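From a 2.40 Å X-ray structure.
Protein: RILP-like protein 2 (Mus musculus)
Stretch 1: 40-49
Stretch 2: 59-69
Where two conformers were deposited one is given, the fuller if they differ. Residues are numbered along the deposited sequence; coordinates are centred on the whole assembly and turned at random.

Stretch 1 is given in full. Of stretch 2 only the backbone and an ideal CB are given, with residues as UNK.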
# COMPACT_ATOMS: atom_id res chain seq x y z
N ILE E 40 -4.73 -2.55 10.30
CA ILE E 40 -4.43 -1.82 9.07
C ILE E 40 -4.29 -2.78 7.90
O ILE E 40 -4.76 -2.51 6.79
CB ILE E 40 -3.12 -1.00 9.21
CG1 ILE E 40 -3.28 0.08 10.28
CG2 ILE E 40 -2.72 -0.36 7.88
CD1 ILE E 40 -1.98 0.83 10.59
N SER E 41 -3.63 -3.91 8.15
CA SER E 41 -3.40 -4.92 7.12
C SER E 41 -4.71 -5.45 6.54
O SER E 41 -4.82 -5.66 5.33
CB SER E 41 -2.58 -6.08 7.69
OG SER E 41 -1.37 -5.62 8.25
N TYR E 42 -5.69 -5.69 7.41
CA TYR E 42 -6.96 -6.23 6.94
C TYR E 42 -7.68 -5.27 6.01
O TYR E 42 -8.14 -5.66 4.94
CB TYR E 42 -7.88 -6.62 8.10
CG TYR E 42 -9.25 -7.02 7.62
CD1 TYR E 42 -9.43 -8.14 6.81
CD2 TYR E 42 -10.37 -6.28 7.97
CE1 TYR E 42 -10.68 -8.50 6.35
CE2 TYR E 42 -11.64 -6.64 7.52
CZ TYR E 42 -11.78 -7.75 6.72
OH TYR E 42 -13.04 -8.11 6.27
N VAL E 43 -7.79 -4.00 6.40
CA VAL E 43 -8.55 -3.06 5.59
C VAL E 43 -7.82 -2.67 4.30
O VAL E 43 -8.45 -2.43 3.28
CB VAL E 43 -9.02 -1.82 6.39
CG1 VAL E 43 -8.80 -2.03 7.88
CG2 VAL E 43 -8.35 -0.56 5.90
N VAL E 44 -6.49 -2.65 4.34
CA VAL E 44 -5.72 -2.44 3.12
C VAL E 44 -5.91 -3.65 2.20
O VAL E 44 -6.06 -3.50 0.98
CB VAL E 44 -4.21 -2.19 3.42
CG1 VAL E 44 -3.36 -2.42 2.19
CG2 VAL E 44 -4.01 -0.79 3.96
N GLY E 45 -5.94 -4.84 2.79
CA GLY E 45 -6.23 -6.06 2.05
C GLY E 45 -7.56 -6.03 1.33
O GLY E 45 -7.65 -6.42 0.16
N ARG E 46 -8.60 -5.55 2.01
CA ARG E 46 -9.93 -5.44 1.41
C ARG E 46 -9.92 -4.51 0.21
O ARG E 46 -10.49 -4.81 -0.84
CB ARG E 46 -10.95 -4.91 2.42
CG ARG E 46 -11.36 -5.88 3.51
CD ARG E 46 -12.63 -5.41 4.20
NE ARG E 46 -12.60 -3.98 4.51
CZ ARG E 46 -13.06 -3.45 5.64
NH1 ARG E 46 -13.60 -4.22 6.57
NH2 ARG E 46 -12.99 -2.14 5.83
N GLU E 47 -9.27 -3.36 0.37
CA GLU E 47 -9.24 -2.37 -0.69
C GLU E 47 -8.44 -2.86 -1.89
O GLU E 47 -8.83 -2.62 -3.03
CB GLU E 47 -8.73 -1.04 -0.15
CG GLU E 47 -9.67 -0.48 0.90
CD GLU E 47 -9.26 0.89 1.40
OE1 GLU E 47 -8.50 1.58 0.70
OE2 GLU E 47 -9.72 1.28 2.50
N LEU E 48 -7.36 -3.58 -1.63
CA LEU E 48 -6.59 -4.20 -2.70
C LEU E 48 -7.41 -5.27 -3.42
O LEU E 48 -7.42 -5.34 -4.65
CB LEU E 48 -5.29 -4.81 -2.16
CG LEU E 48 -4.14 -3.85 -1.89
CD1 LEU E 48 -3.13 -4.49 -0.95
CD2 LEU E 48 -3.48 -3.44 -3.19
N MET E 49 -8.09 -6.11 -2.64
CA MET E 49 -8.93 -7.17 -3.19
C MET E 49 -10.06 -6.61 -4.05
O MET E 49 -10.38 -7.16 -5.10
CB MET E 49 -9.50 -8.04 -2.05
CG MET E 49 -10.45 -9.14 -2.51
SD MET E 49 -11.05 -10.16 -1.15
CE MET E 49 -12.01 -8.97 -0.21
N UNK E 59 1.05 -7.63 -7.77
CA UNK E 59 2.43 -7.26 -7.49
C UNK E 59 2.50 -6.16 -6.44
O UNK E 59 3.32 -6.21 -5.53
CB UNK E 59 3.13 -6.81 -8.77
N UNK E 60 1.62 -5.17 -6.58
CA UNK E 60 1.51 -4.11 -5.58
C UNK E 60 1.08 -4.68 -4.23
O UNK E 60 1.58 -4.27 -3.18
CB UNK E 60 0.52 -3.04 -6.04
N UNK E 61 0.16 -5.64 -4.26
CA UNK E 61 -0.34 -6.28 -3.04
C UNK E 61 0.78 -6.91 -2.22
O UNK E 61 0.93 -6.63 -1.03
CB UNK E 61 -1.38 -7.35 -3.39
N UNK E 62 1.59 -7.74 -2.87
CA UNK E 62 2.69 -8.40 -2.16
C UNK E 62 3.80 -7.43 -1.78
O UNK E 62 4.57 -7.70 -0.86
CB UNK E 62 3.27 -9.53 -3.02
N UNK E 63 3.86 -6.30 -2.47
CA UNK E 63 4.80 -5.25 -2.12
C UNK E 63 4.32 -4.56 -0.84
O UNK E 63 5.12 -4.29 0.07
CB UNK E 63 4.95 -4.25 -3.26
N UNK E 64 3.02 -4.31 -0.76
CA UNK E 64 2.40 -3.78 0.45
C UNK E 64 2.50 -4.76 1.62
O UNK E 64 2.67 -4.35 2.77
CB UNK E 64 0.93 -3.44 0.18
N UNK E 65 2.40 -6.06 1.34
CA UNK E 65 2.61 -7.06 2.38
C UNK E 65 4.00 -6.88 3.02
O UNK E 65 4.13 -6.88 4.25
CB UNK E 65 2.46 -8.47 1.80
N UNK E 66 5.01 -6.71 2.18
CA UNK E 66 6.38 -6.52 2.66
C UNK E 66 6.50 -5.26 3.52
O UNK E 66 7.15 -5.28 4.57
CB UNK E 66 7.35 -6.44 1.48
N UNK E 67 5.89 -4.17 3.07
CA UNK E 67 5.91 -2.93 3.84
C UNK E 67 5.26 -3.11 5.22
O UNK E 67 5.81 -2.67 6.23
CB UNK E 67 5.20 -1.82 3.06
N UNK E 68 4.11 -3.78 5.26
CA UNK E 68 3.42 -4.03 6.52
C UNK E 68 4.22 -4.96 7.43
O UNK E 68 4.25 -4.77 8.64
CB UNK E 68 2.04 -4.63 6.25
N UNK E 69 4.86 -5.96 6.83
CA UNK E 69 5.78 -6.84 7.55
C UNK E 69 6.90 -6.05 8.25
O UNK E 69 7.21 -6.29 9.42
CB UNK E 69 6.39 -7.86 6.58

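The two helices run antiparallel, at 172° with their axes 10.6 Å apart at closest approach, and stretch 1 presents Ile-40, Ser-41, Val-44 and Leu-48 to its neighbour. All eleven positions of stretch 2 have helical backbone angles, which leave the choice to the surroundings; proline would be unfavourable at 63 to 69, where each backbone N donates to the O four residues back.

Position 59 has nothing of stretch 1 within 5.5 Å of its ideal CB, so many residues would fit; it is Arg-59, whose side chain stays out of reach of stretch 1.

At position 60 CA-to-CB points sideways, with the ideal CB 4.9 Å from Leu-48 CD2. A medium or long apolar side chain could turn back to that methyl. The residue is Leu-60 (chi1 t, chi2 p), whose CD2 comes to 4.2 Å from Leu-48 CD2.

Position 61 also points sideways, but its backbone is close: its CA lies 6.6 Å from the CA of Leu-48, and its ideal CB 4.1 Å from Leu-48 CD1. Alanine, an aliphatic residue, or a long polar one with an aliphatic stem would suit. Gln-61 is of the last kind; its CG packs 3.9 Å from Leu-48 CD1, while chi1 and chi2, both t, extend the chain.

Position 62 points away and position 63 is out of reach, so stretch 1 constrains neither. They are Phe-62 and Lys-63.

Position 64 points toward stretch 1, its ideal CB 4.3 Å from Leu-48 CD1 and 4.8 Å from Val-44 CG1. With methyls on offer and its CA 8.7 Å from Val-44 CA, a branched aliphatic residue such as leucine, isoleucine or valine is favoured. Ile-64 uses both its ends: CG2 meets Val-44 CG1 at 3.7 Å, and CD1 meets Leu-48 CD1 at 3.7 Å.

Positions 65, 66 and 67 find nothing of stretch 1 near their ideal CB atoms, and many side chains are possible. They are Val-65, Arg-66 and Val-67.

Position 68 points toward stretch 1, its ideal CB 4.1 Å from Ser-41 OG. The hydroxyl would admit a polar partner, but the nearby Ile-40 equally suits a flexible apolar chain. Met-68, with all three chi angles m, curls so that CE lies 3.7 Å from Ile-40 CG2 and 3.4 Å from Ser-41 OG. The latter is a packing contact; the hydroxyl is hydrogen-bonded elsewhere in the structure.

Position 69 points away, so stretch 1 does not constrain it. Glu-69 forms a salt bridge one turn back, with OE1 3.5 Å from Arg-66 NE.

No hydrogen bond crosses between the stretches; the 350 Å² they bury together rests chiefly on apolar packing.

Stretch 2, residues 59-69: RLQFKIVRVME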
# COMPACT_ATOMS: atom_id res chain seq x y z
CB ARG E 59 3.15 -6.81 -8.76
CG ARG E 59 3.52 -7.96 -9.68
CD ARG E 59 4.20 -7.48 -10.95
NE ARG E 59 4.12 -8.49 -11.99
CZ ARG E 59 4.64 -8.36 -13.20
NH1 ARG E 59 5.30 -7.26 -13.53
NH2 ARG E 59 4.52 -9.34 -14.09
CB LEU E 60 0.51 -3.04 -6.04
CG LEU E 60 0.23 -1.91 -5.05
CD1 LEU E 60 1.47 -1.06 -4.83
CD2 LEU E 60 -0.93 -1.07 -5.52
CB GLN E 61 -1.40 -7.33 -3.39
CG GLN E 61 -2.08 -7.99 -2.20
CD GLN E 61 -2.99 -9.13 -2.63
OE1 GLN E 61 -2.60 -9.96 -3.46
NE2 GLN E 61 -4.21 -9.16 -2.10
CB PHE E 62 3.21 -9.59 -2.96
CG PHE E 62 2.29 -10.77 -2.91
CD1 PHE E 62 2.21 -11.55 -1.76
CD2 PHE E 62 1.46 -11.08 -3.97
CE1 PHE E 62 1.35 -12.63 -1.69
CE2 PHE E 62 0.59 -12.16 -3.91
CZ PHE E 62 0.54 -12.93 -2.77
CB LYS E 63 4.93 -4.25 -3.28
CG LYS E 63 6.11 -3.32 -3.18
CD LYS E 63 6.59 -2.87 -4.55
CE LYS E 63 6.97 -4.07 -5.41
NZ LYS E 63 7.53 -3.68 -6.73
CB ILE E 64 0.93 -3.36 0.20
CG1 ILE E 64 0.88 -2.21 -0.80
CG2 ILE E 64 0.24 -2.94 1.49
CD1 ILE E 64 -0.51 -1.91 -1.30
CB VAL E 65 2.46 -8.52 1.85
CG1 VAL E 65 2.98 -9.52 2.87
CG2 VAL E 65 1.01 -8.82 1.50
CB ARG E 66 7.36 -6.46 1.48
CG ARG E 66 8.82 -6.28 1.87
CD ARG E 66 9.36 -7.48 2.64
NE ARG E 66 9.16 -8.73 1.92
CZ ARG E 66 9.98 -9.21 0.99
NH1 ARG E 66 11.06 -8.52 0.65
NH2 ARG E 66 9.71 -10.36 0.39
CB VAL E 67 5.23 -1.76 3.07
CG1 VAL E 67 4.91 -0.60 4.01
CG2 VAL E 67 6.11 -1.29 1.93
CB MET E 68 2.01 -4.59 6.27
CG MET E 68 1.09 -3.65 5.51
SD MET E 68 0.86 -2.08 6.36
CE MET E 68 0.19 -2.62 7.93
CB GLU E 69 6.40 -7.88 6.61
CG GLU E 69 5.47 -9.04 6.26
CD GLU E 69 6.04 -9.97 5.21
OE1 GLU E 69 6.96 -9.57 4.47
OE2 GLU E 69 5.55 -11.12 5.10
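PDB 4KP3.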